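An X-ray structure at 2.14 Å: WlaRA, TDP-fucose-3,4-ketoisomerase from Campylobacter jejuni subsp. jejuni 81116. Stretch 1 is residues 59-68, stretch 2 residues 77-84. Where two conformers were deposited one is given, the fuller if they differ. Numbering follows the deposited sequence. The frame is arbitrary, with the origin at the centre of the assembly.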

# COMPACT_ATOMS: atom_id res chain seq x y z
N ILE B 59 8.00 4.68 0.46
CA ILE B 59 8.73 3.44 0.73
C ILE B 59 9.18 2.87 -0.61
O ILE B 59 8.36 2.73 -1.54
CB ILE B 59 7.77 2.45 1.41
CG1 ILE B 59 7.11 3.06 2.63
CG2 ILE B 59 8.44 1.14 1.79
CD1 ILE B 59 5.93 2.26 3.13
N ALA B 60 10.49 2.57 -0.71
CA ALA B 60 10.99 1.79 -1.80
C ALA B 60 10.81 0.32 -1.48
O ALA B 60 11.64 -0.25 -0.78
CB ALA B 60 12.45 2.13 -2.04
N LEU B 61 9.73 -0.28 -1.94
CA LEU B 61 9.48 -1.70 -1.74
C LEU B 61 10.43 -2.54 -2.51
O LEU B 61 10.72 -3.64 -2.12
CB LEU B 61 8.14 -2.12 -2.29
CG LEU B 61 6.91 -1.63 -1.59
CD1 LEU B 61 5.70 -2.39 -2.08
CD2 LEU B 61 7.05 -1.81 -0.09
N ASN B 62 10.86 -2.06 -3.66
CA ASN B 62 11.95 -2.73 -4.31
C ASN B 62 12.88 -1.70 -4.95
O ASN B 62 12.48 -0.58 -5.23
CB ASN B 62 11.37 -3.75 -5.31
CG ASN B 62 12.35 -4.88 -5.59
OD1 ASN B 62 12.98 -5.45 -4.69
ND2 ASN B 62 12.54 -5.16 -6.86
N GLY B 63 14.13 -2.06 -5.13
CA GLY B 63 15.11 -1.12 -5.63
C GLY B 63 15.35 0.11 -4.76
O GLY B 63 15.23 0.10 -3.54
N SER B 64 15.64 1.20 -5.43
CA SER B 64 16.02 2.41 -4.73
C SER B 64 15.69 3.63 -5.58
O SER B 64 15.59 3.56 -6.80
CB SER B 64 17.53 2.43 -4.42
OG SER B 64 18.26 2.30 -5.63
N CYS B 65 15.51 4.74 -4.90
CA CYS B 65 15.39 6.00 -5.60
C CYS B 65 15.85 7.08 -4.60
O CYS B 65 16.18 6.75 -3.44
CB CYS B 65 13.93 6.20 -6.04
SG CYS B 65 12.77 6.34 -4.64
N GLU B 66 15.87 8.34 -5.06
CA GLU B 66 16.30 9.49 -4.28
C GLU B 66 15.14 10.46 -4.27
O GLU B 66 14.45 10.67 -5.27
CB GLU B 66 17.53 10.15 -4.92
CG GLU B 66 18.40 10.94 -3.97
CD GLU B 66 19.66 11.50 -4.62
OE1 GLU B 66 19.92 12.72 -4.43
OE2 GLU B 66 20.34 10.75 -5.35
N ILE B 67 14.92 11.06 -3.13
CA ILE B 67 13.96 12.14 -3.04
C ILE B 67 14.55 13.44 -2.52
O ILE B 67 15.31 13.46 -1.53
CB ILE B 67 12.77 11.72 -2.18
CG1 ILE B 67 11.79 12.87 -2.02
CG2 ILE B 67 13.21 11.27 -0.82
CD1 ILE B 67 10.42 12.39 -1.66
N LEU B 68 14.16 14.55 -3.14
CA LEU B 68 14.52 15.89 -2.63
C LEU B 68 13.25 16.47 -2.10
O LEU B 68 12.22 16.39 -2.78
CB LEU B 68 15.15 16.77 -3.70
CG LEU B 68 15.23 18.29 -3.55
CD1 LEU B 68 15.97 18.83 -4.78
CD2 LEU B 68 13.84 18.93 -3.53
N LYS B 77 18.03 15.97 0.57
CA LYS B 77 18.00 14.76 -0.27
C LYS B 77 18.15 13.49 0.57
O LYS B 77 18.97 13.43 1.48
CB LYS B 77 19.08 14.78 -1.34
CG LYS B 77 18.95 15.97 -2.28
CD LYS B 77 20.10 16.05 -3.27
CE LYS B 77 19.89 17.22 -4.21
NZ LYS B 77 20.99 17.35 -5.20
N ILE B 78 17.33 12.50 0.26
CA ILE B 78 17.25 11.24 0.98
C ILE B 78 17.19 10.09 -0.02
O ILE B 78 16.47 10.17 -1.03
CB ILE B 78 15.97 11.22 1.84
CG1 ILE B 78 16.13 12.25 2.97
CG2 ILE B 78 15.67 9.84 2.41
CD1 ILE B 78 14.87 12.99 3.28
N ILE B 79 17.93 9.02 0.29
CA ILE B 79 17.84 7.81 -0.49
C ILE B 79 16.86 6.82 0.14
O ILE B 79 16.91 6.59 1.33
CB ILE B 79 19.23 7.24 -0.83
CG1 ILE B 79 19.88 8.16 -1.87
CG2 ILE B 79 19.12 5.84 -1.43
CD1 ILE B 79 21.37 7.97 -2.07
N LEU B 80 15.92 6.30 -0.66
CA LEU B 80 15.03 5.22 -0.24
C LEU B 80 15.51 3.96 -0.94
O LEU B 80 15.59 3.92 -2.16
CB LEU B 80 13.59 5.55 -0.63
CG LEU B 80 13.00 6.75 0.15
CD1 LEU B 80 11.61 7.09 -0.33
CD2 LEU B 80 12.95 6.48 1.64
N ASN B 81 15.86 2.95 -0.16
CA ASN B 81 16.36 1.69 -0.70
C ASN B 81 16.10 0.41 0.07
O ASN B 81 16.70 -0.61 -0.27
CB ASN B 81 17.88 1.77 -1.00
CG ASN B 81 18.74 2.02 0.23
OD1 ASN B 81 19.90 2.37 0.08
ND2 ASN B 81 18.20 1.92 1.42
N ASN B 82 15.28 0.42 1.09
CA ASN B 82 14.80 -0.86 1.57
C ASN B 82 13.45 -0.82 2.24
O ASN B 82 12.95 0.24 2.58
CB ASN B 82 15.81 -1.51 2.51
CG ASN B 82 15.73 -0.94 3.89
OD1 ASN B 82 16.02 0.21 4.06
ND2 ASN B 82 15.39 -1.74 4.87
N LYS B 83 12.90 -2.02 2.43
CA LYS B 83 11.50 -2.22 2.84
C LYS B 83 11.24 -1.95 4.30
O LYS B 83 10.09 -1.97 4.70
CB LYS B 83 11.08 -3.66 2.59
CG LYS B 83 10.69 -3.91 1.16
CD LYS B 83 10.20 -5.33 0.98
CE LYS B 83 11.28 -6.26 0.45
NZ LYS B 83 11.88 -5.70 -0.79
N THR B 84 12.27 -1.74 5.10
CA THR B 84 12.06 -1.52 6.54
C THR B 84 12.08 -0.07 6.98
O THR B 84 12.04 0.24 8.16
CB THR B 84 13.15 -2.20 7.34
OG1 THR B 84 14.37 -1.56 7.00
CG2 THR B 84 13.23 -3.68 6.97
O HOH W 1 12.10 2.67 1.73
O HOH W 2 17.65 -1.74 -2.64

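Where the antiparallel ladder between the two stretches gives out, a lysine side chain and two waters take over the bonding. Lys83 sets out sideways from its CA, but its end comes back to the first stretch, and NZ donates a hydrogen bond of 2.7 Å to Leu61 O, at the corner where the chain leaves one strand direction for another. A backbone carbonyl is thus paired with an ammonium group rather than with an amide. One water accepts from Ala60 N (2.9 Å) and donates to Asn82 O (2.7 Å); the second donates to Asn81 O (2.8 Å) and, weakly, to Gly63 O (3.2 Å). Gly63 itself has a positive phi of 61°, a conformation that favours glycine.

Beyond this loop the strands 65-68 and 77-80 run antiparallel, their directions 153° apart. Cys65 and Leu80 bond reciprocally, Cys65 N to Leu80 O at 2.9 Å and Leu80 N to Cys65 O at 2.8 Å. Two residues on, Ile67 N reaches Ile78 O at 2.8 Å and Ile78 N reaches Ile67 O at 2.9 Å. The intervening pair, Glu66 and Ile79, is non-hydrogen-bonded, and CA-H...O contacts supplement the ladder there: Glu66 CA lies 3.3 Å from Ile78 O, and Ile79 CA 3.5 Å from Cys65 O.

The alternation of strand residues sorts the side chains. Cys65, Ile67, Ile78 and Leu80 share a buried, apolar face, where Ile67 CG2 packs 3.8 Å from Ile78 CB and Cys65 SG 4.2 Å from Leu80 CB. Ala60, pointing toward the second stretch, adds its CB at 3.9 Å from Leu80 CB. The other face carries Glu66, Leu68, Lys77 and Ile79. Here long side chains meet through their aliphatic portions: Glu66 CG approaches Ile79 CG1 at 3.8 Å, and Leu68 CB lies 4.1 Å from Lys77 CG.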